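Local structure of V-type ATP synthase alpha chain (Nanoarchaeum equitans Kin4-M, 5BN3) at residues A[144-153]-A[171-182]. The protein belongs to the A-subunit (alpha-chain) family of archaeal V-type ATP synthases and carries a P-loop nucleotide-binding domain. Numbering follows the deposited sequence.
Sequences IIVPPNVEGK and VNGKPIKLYHEW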
loop_
_atom_site.group_PDB
_atom_site.type_symbol
_atom_site.label_atom_id
_atom_site.label_comp_id
_atom_site.label_asym_id
_atom_site.label_seq_id
_atom_site.Cartn_x
_atom_site.Cartn_y
_atom_site.Cartn_z
ATOM N N ILE A 144 -38.648 28.453 -28.176
ATOM C CA ILE A 144 -39.595 27.458 -27.697
ATOM C C ILE A 144 -39.612 26.281 -28.662
ATOM O O ILE A 144 -40.211 26.353 -29.736
ATOM C CB ILE A 144 -41.010 28.048 -27.544
ATOM C CG1 ILE A 144 -40.949 29.358 -26.754
ATOM C CG2 ILE A 144 -41.940 27.049 -26.866
ATOM C CD1 ILE A 144 -40.322 29.222 -25.369
ATOM N N ILE A 145 -38.930 25.205 -28.284
ATOM C CA ILE A 145 -38.885 24.005 -29.104
ATOM C C ILE A 145 -39.888 22.986 -28.580
ATOM O O ILE A 145 -39.923 22.691 -27.384
ATOM C CB ILE A 145 -37.465 23.398 -29.157
ATOM C CG1 ILE A 145 -36.887 23.242 -27.749
ATOM C CG2 ILE A 145 -36.544 24.273 -30.000
ATOM C CD1 ILE A 145 -35.551 22.526 -27.719
ATOM N N VAL A 146 -40.716 22.468 -29.481
ATOM C CA VAL A 146 -41.710 21.472 -29.113
ATOM C C VAL A 146 -41.003 20.181 -28.722
ATOM O O VAL A 146 -39.909 19.903 -29.221
ATOM C CB VAL A 146 -42.708 21.222 -30.265
ATOM C CG1 VAL A 146 -43.434 22.505 -30.620
ATOM C CG2 VAL A 146 -41.995 20.675 -31.484
ATOM N N PRO A 147 -41.607 19.400 -27.809
ATOM C CA PRO A 147 -40.985 18.148 -27.360
ATOM C C PRO A 147 -40.666 17.224 -28.531
ATOM O O PRO A 147 -41.374 17.265 -29.539
ATOM C CB PRO A 147 -42.069 17.517 -26.485
ATOM C CG PRO A 147 -42.871 18.671 -25.989
ATOM C CD PRO A 147 -42.879 19.669 -27.111
ATOM N N PRO A 148 -39.604 16.411 -28.405
ATOM C CA PRO A 148 -39.194 15.493 -29.475
ATOM C C PRO A 148 -40.307 14.552 -29.941
ATOM O O PRO A 148 -40.272 14.103 -31.088
ATOM C CB PRO A 148 -38.066 14.687 -28.824
ATOM C CG PRO A 148 -37.474 15.623 -27.828
ATOM C CD PRO A 148 -38.635 16.428 -27.293
ATOM N N ASN A 149 -41.277 14.269 -29.075
ATOM C CA ASN A 149 -42.341 13.326 -29.421
ATOM C C ASN A 149 -43.610 13.928 -30.035
ATOM O O ASN A 149 -44.506 13.187 -30.441
ATOM C CB ASN A 149 -42.695 12.423 -28.227
ATOM C CG ASN A 149 -43.359 13.178 -27.080
ATOM O OD1 ASN A 149 -43.669 14.366 -27.185
ATOM N ND2 ASN A 149 -43.593 12.474 -25.977
ATOM N N VAL A 150 -43.699 15.255 -30.103
ATOM C CA VAL A 150 -44.878 15.869 -30.717
ATOM C C VAL A 150 -44.682 16.130 -32.212
ATOM O O VAL A 150 -43.592 16.490 -32.666
ATOM C CB VAL A 150 -45.367 17.145 -29.972
ATOM C CG1 VAL A 150 -45.061 17.050 -28.488
ATOM C CG2 VAL A 150 -44.755 18.394 -30.563
ATOM N N GLU A 151 -45.756 15.929 -32.967
ATOM C CA GLU A 151 -45.721 16.021 -34.417
ATOM C C GLU A 151 -47.148 16.199 -34.917
ATOM O O GLU A 151 -48.095 15.725 -34.288
ATOM C CB GLU A 151 -45.109 14.745 -35.007
ATOM C CG GLU A 151 -44.925 14.751 -36.520
ATOM C CD GLU A 151 -44.490 13.399 -37.060
ATOM O OE1 GLU A 151 -44.608 12.396 -36.323
ATOM O OE2 GLU A 151 -44.031 13.336 -38.221
ATOM N N GLY A 152 -47.309 16.892 -36.039
ATOM C CA GLY A 152 -48.627 17.062 -36.621
ATOM C C GLY A 152 -48.899 18.472 -37.096
ATOM O O GLY A 152 -47.983 19.283 -37.240
ATOM N N LYS A 153 -50.172 18.764 -37.338
ATOM C CA LYS A 153 -50.563 20.061 -37.866
ATOM C C LYS A 153 -50.948 21.027 -36.756
ATOM O O LYS A 153 -51.591 20.647 -35.774
ATOM C CB LYS A 153 -51.715 19.905 -38.859
ATOM C CG LYS A 153 -51.526 20.710 -40.130
ATOM C CD LYS A 153 -52.329 20.124 -41.279
ATOM C CE LYS A 153 -51.822 20.651 -42.609
ATOM N NZ LYS A 153 -52.551 20.060 -43.761
ATOM N N VAL A 171 -51.654 21.091 -31.196
ATOM C CA VAL A 171 -51.217 20.215 -32.282
ATOM C C VAL A 171 -51.847 18.833 -32.122
ATOM O O VAL A 171 -51.670 18.187 -31.087
ATOM C CB VAL A 171 -49.680 20.063 -32.299
ATOM C CG1 VAL A 171 -49.231 19.303 -33.537
ATOM C CG2 VAL A 171 -49.009 21.422 -32.248
ATOM N N ASN A 172 -52.574 18.388 -33.147
ATOM C CA ASN A 172 -53.292 17.110 -33.109
ATOM C C ASN A 172 -54.135 16.930 -31.848
ATOM O O ASN A 172 -54.167 15.850 -31.255
ATOM C CB ASN A 172 -52.335 15.926 -33.289
ATOM C CG ASN A 172 -52.259 15.450 -34.729
ATOM O OD1 ASN A 172 -52.383 16.240 -35.668
ATOM N ND2 ASN A 172 -52.064 14.150 -34.910
ATOM N N GLY A 173 -54.805 18.003 -31.441
ATOM C CA GLY A 173 -55.635 17.981 -30.252
ATOM C C GLY A 173 -54.850 18.031 -28.956
ATOM O O GLY A 173 -55.424 17.869 -27.879
ATOM N N LYS A 174 -53.541 18.253 -29.047
ATOM C CA LYS A 174 -52.699 18.287 -27.853
ATOM C C LYS A 174 -52.170 19.689 -27.568
ATOM O O LYS A 174 -51.568 20.323 -28.436
ATOM C CB LYS A 174 -51.533 17.299 -27.975
ATOM C CG LYS A 174 -50.860 16.966 -26.646
ATOM C CD LYS A 174 -49.459 17.556 -26.551
ATOM C CE LYS A 174 -48.883 17.393 -25.150
ATOM N NZ LYS A 174 -48.871 15.977 -24.690
ATOM N N PRO A 175 -52.398 20.175 -26.340
ATOM C CA PRO A 175 -51.939 21.499 -25.905
ATOM C C PRO A 175 -50.416 21.602 -25.825
ATOM O O PRO A 175 -49.761 20.696 -25.305
ATOM C CB PRO A 175 -52.539 21.630 -24.500
ATOM C CG PRO A 175 -53.690 20.666 -24.481
ATOM C CD PRO A 175 -53.239 19.519 -25.324
ATOM N N ILE A 176 -49.867 22.702 -26.336
ATOM C CA ILE A 176 -48.435 22.968 -26.248
ATOM C C ILE A 176 -48.201 24.112 -25.265
ATOM O O ILE A 176 -48.898 25.127 -25.314
ATOM C CB ILE A 176 -47.846 23.345 -27.627
ATOM C CG1 ILE A 176 -48.088 22.224 -28.642
ATOM C CG2 ILE A 176 -46.357 23.668 -27.519
ATOM C CD1 ILE A 176 -47.533 20.879 -28.223
ATOM N N LYS A 177 -47.236 23.947 -24.365
ATOM C CA LYS A 177 -46.894 25.001 -23.414
ATOM C C LYS A 177 -45.587 25.684 -23.791
ATOM O O LYS A 177 -44.964 25.333 -24.793
ATOM C CB LYS A 177 -46.791 24.442 -21.991
ATOM C CG LYS A 177 -48.106 24.380 -21.236
ATOM C CD LYS A 177 -49.027 23.296 -21.770
ATOM C CE LYS A 177 -50.360 23.300 -21.033
ATOM N NZ LYS A 177 -50.196 23.214 -19.553
ATOM N N LEU A 178 -45.184 26.663 -22.986
ATOM C CA LEU A 178 -43.891 27.316 -23.151
ATOM C C LEU A 178 -42.786 26.435 -22.575
ATOM O O LEU A 178 -41.599 26.709 -22.757
ATOM C CB LEU A 178 -43.884 28.683 -22.462
ATOM C CG LEU A 178 -44.672 29.804 -23.145
ATOM C CD1 LEU A 178 -44.718 31.047 -22.276
ATOM C CD2 LEU A 178 -44.051 30.130 -24.484
ATOM N N TYR A 179 -43.193 25.372 -21.884
ATOM C CA TYR A 179 -42.251 24.445 -21.267
ATOM C C TYR A 179 -42.669 22.996 -21.483
ATOM O O TYR A 179 -43.836 22.713 -21.761
ATOM C CB TYR A 179 -42.155 24.711 -19.763
ATOM C CG TYR A 179 -43.261 24.071 -18.947
ATOM C CD1 TYR A 179 -44.505 24.674 -18.831
ATOM C CD2 TYR A 179 -43.051 22.871 -18.280
ATOM C CE1 TYR A 179 -45.509 24.098 -18.082
ATOM C CE2 TYR A 179 -44.050 22.288 -17.533
ATOM C CZ TYR A 179 -45.275 22.905 -17.437
ATOM O OH TYR A 179 -46.272 22.326 -16.689
ATOM N N HIS A 180 -41.713 22.083 -21.346
ATOM C CA HIS A 180 -42.027 20.659 -21.283
ATOM C C HIS A 180 -41.119 19.955 -20.281
ATOM O O HIS A 180 -40.058 20.472 -19.923
ATOM C CB HIS A 180 -41.953 19.995 -22.664
ATOM C CG HIS A 180 -40.562 19.848 -23.203
ATOM N ND1 HIS A 180 -39.903 20.868 -23.850
ATOM C CD2 HIS A 180 -39.719 18.787 -23.212
ATOM C CE1 HIS A 180 -38.706 20.449 -24.225
ATOM N NE2 HIS A 180 -38.569 19.191 -23.850
ATOM N N GLU A 181 -41.551 18.789 -19.812
ATOM C CA GLU A 181 -40.783 18.026 -18.838
ATOM C C GLU A 181 -39.928 16.978 -19.534
ATOM O O GLU A 181 -40.319 16.432 -20.567
ATOM C CB GLU A 181 -41.718 17.349 -17.832
ATOM C CG GLU A 181 -42.465 18.312 -16.925
ATOM C CD GLU A 181 -43.315 17.591 -15.896
ATOM O OE1 GLU A 181 -43.796 16.479 -16.200
ATOM O OE2 GLU A 181 -43.495 18.130 -14.783
ATOM N N TRP A 182 -38.758 16.695 -18.967
ATOM C CA TRP A 182 -37.870 15.690 -19.535
ATOM C C TRP A 182 -37.121 14.923 -18.448
ATOM O O TRP A 182 -36.612 15.524 -17.501
ATOM C CB TRP A 182 -36.875 16.342 -20.499
ATOM C CG TRP A 182 -36.099 15.346 -21.285
ATOM C CD1 TRP A 182 -34.876 14.828 -20.975
ATOM C CD2 TRP A 182 -36.498 14.730 -22.512
ATOM N NE1 TRP A 182 -34.486 13.931 -21.939
ATOM C CE2 TRP A 182 -35.466 13.852 -22.894
ATOM C CE3 TRP A 182 -37.629 14.837 -23.326
ATOM C CZ2 TRP A 182 -35.532 13.086 -24.058
ATOM C CZ3 TRP A 182 -37.693 14.078 -24.477
ATOM C CH2 TRP A 182 -36.651 13.213 -24.834
HETATM O O HOH W 1 -40.842 23.165 -24.955
#
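Pro147 CB lies over one face of the His180 ring, 4.1 Å above the plane and offset toward the rim, and Pro147 CG touches His180 CB at 3.7 Å; a water lies in plane at the ring's edge. That water donates to Ile145 O (2.6 Å) and hydrogen-bonds His180 ND1 (2.7 Å), so it bridges a backbone carbonyl to a side chain where no direct hydrogen bond joins the two segments. The turn about CB–CG (chi2 -83°) brings ND1 round to the water; Arg188 engages NE2, and two ring nitrogens suit histidine to this double role. Pro148 crosses Trp182, its CG 3.7 Å from CZ3, while the indole NE1 bonds Lys186 O. Pro148 takes the second position of the type I turn 147–150, where its ring-fixed phi fits; Pro147 O accepts from Val150 N. This lies in the barrel-sandwich domain of the ATP synthase alpha/beta family, where the 147–150 turn links strands of two antiparallel sheets. Branched apolar side chains pack together nearby: Ile144 CG1 on Leu178 CD2 at 3.9 Å, and more loosely Ile176 on Val146 and Val150. Farther along, Val171 CG1 packs on the backbone of Gly152, whose phi of 136° would press a CB onto the carbonyl O of Glu151; Asn172 OD1 crowds the same side.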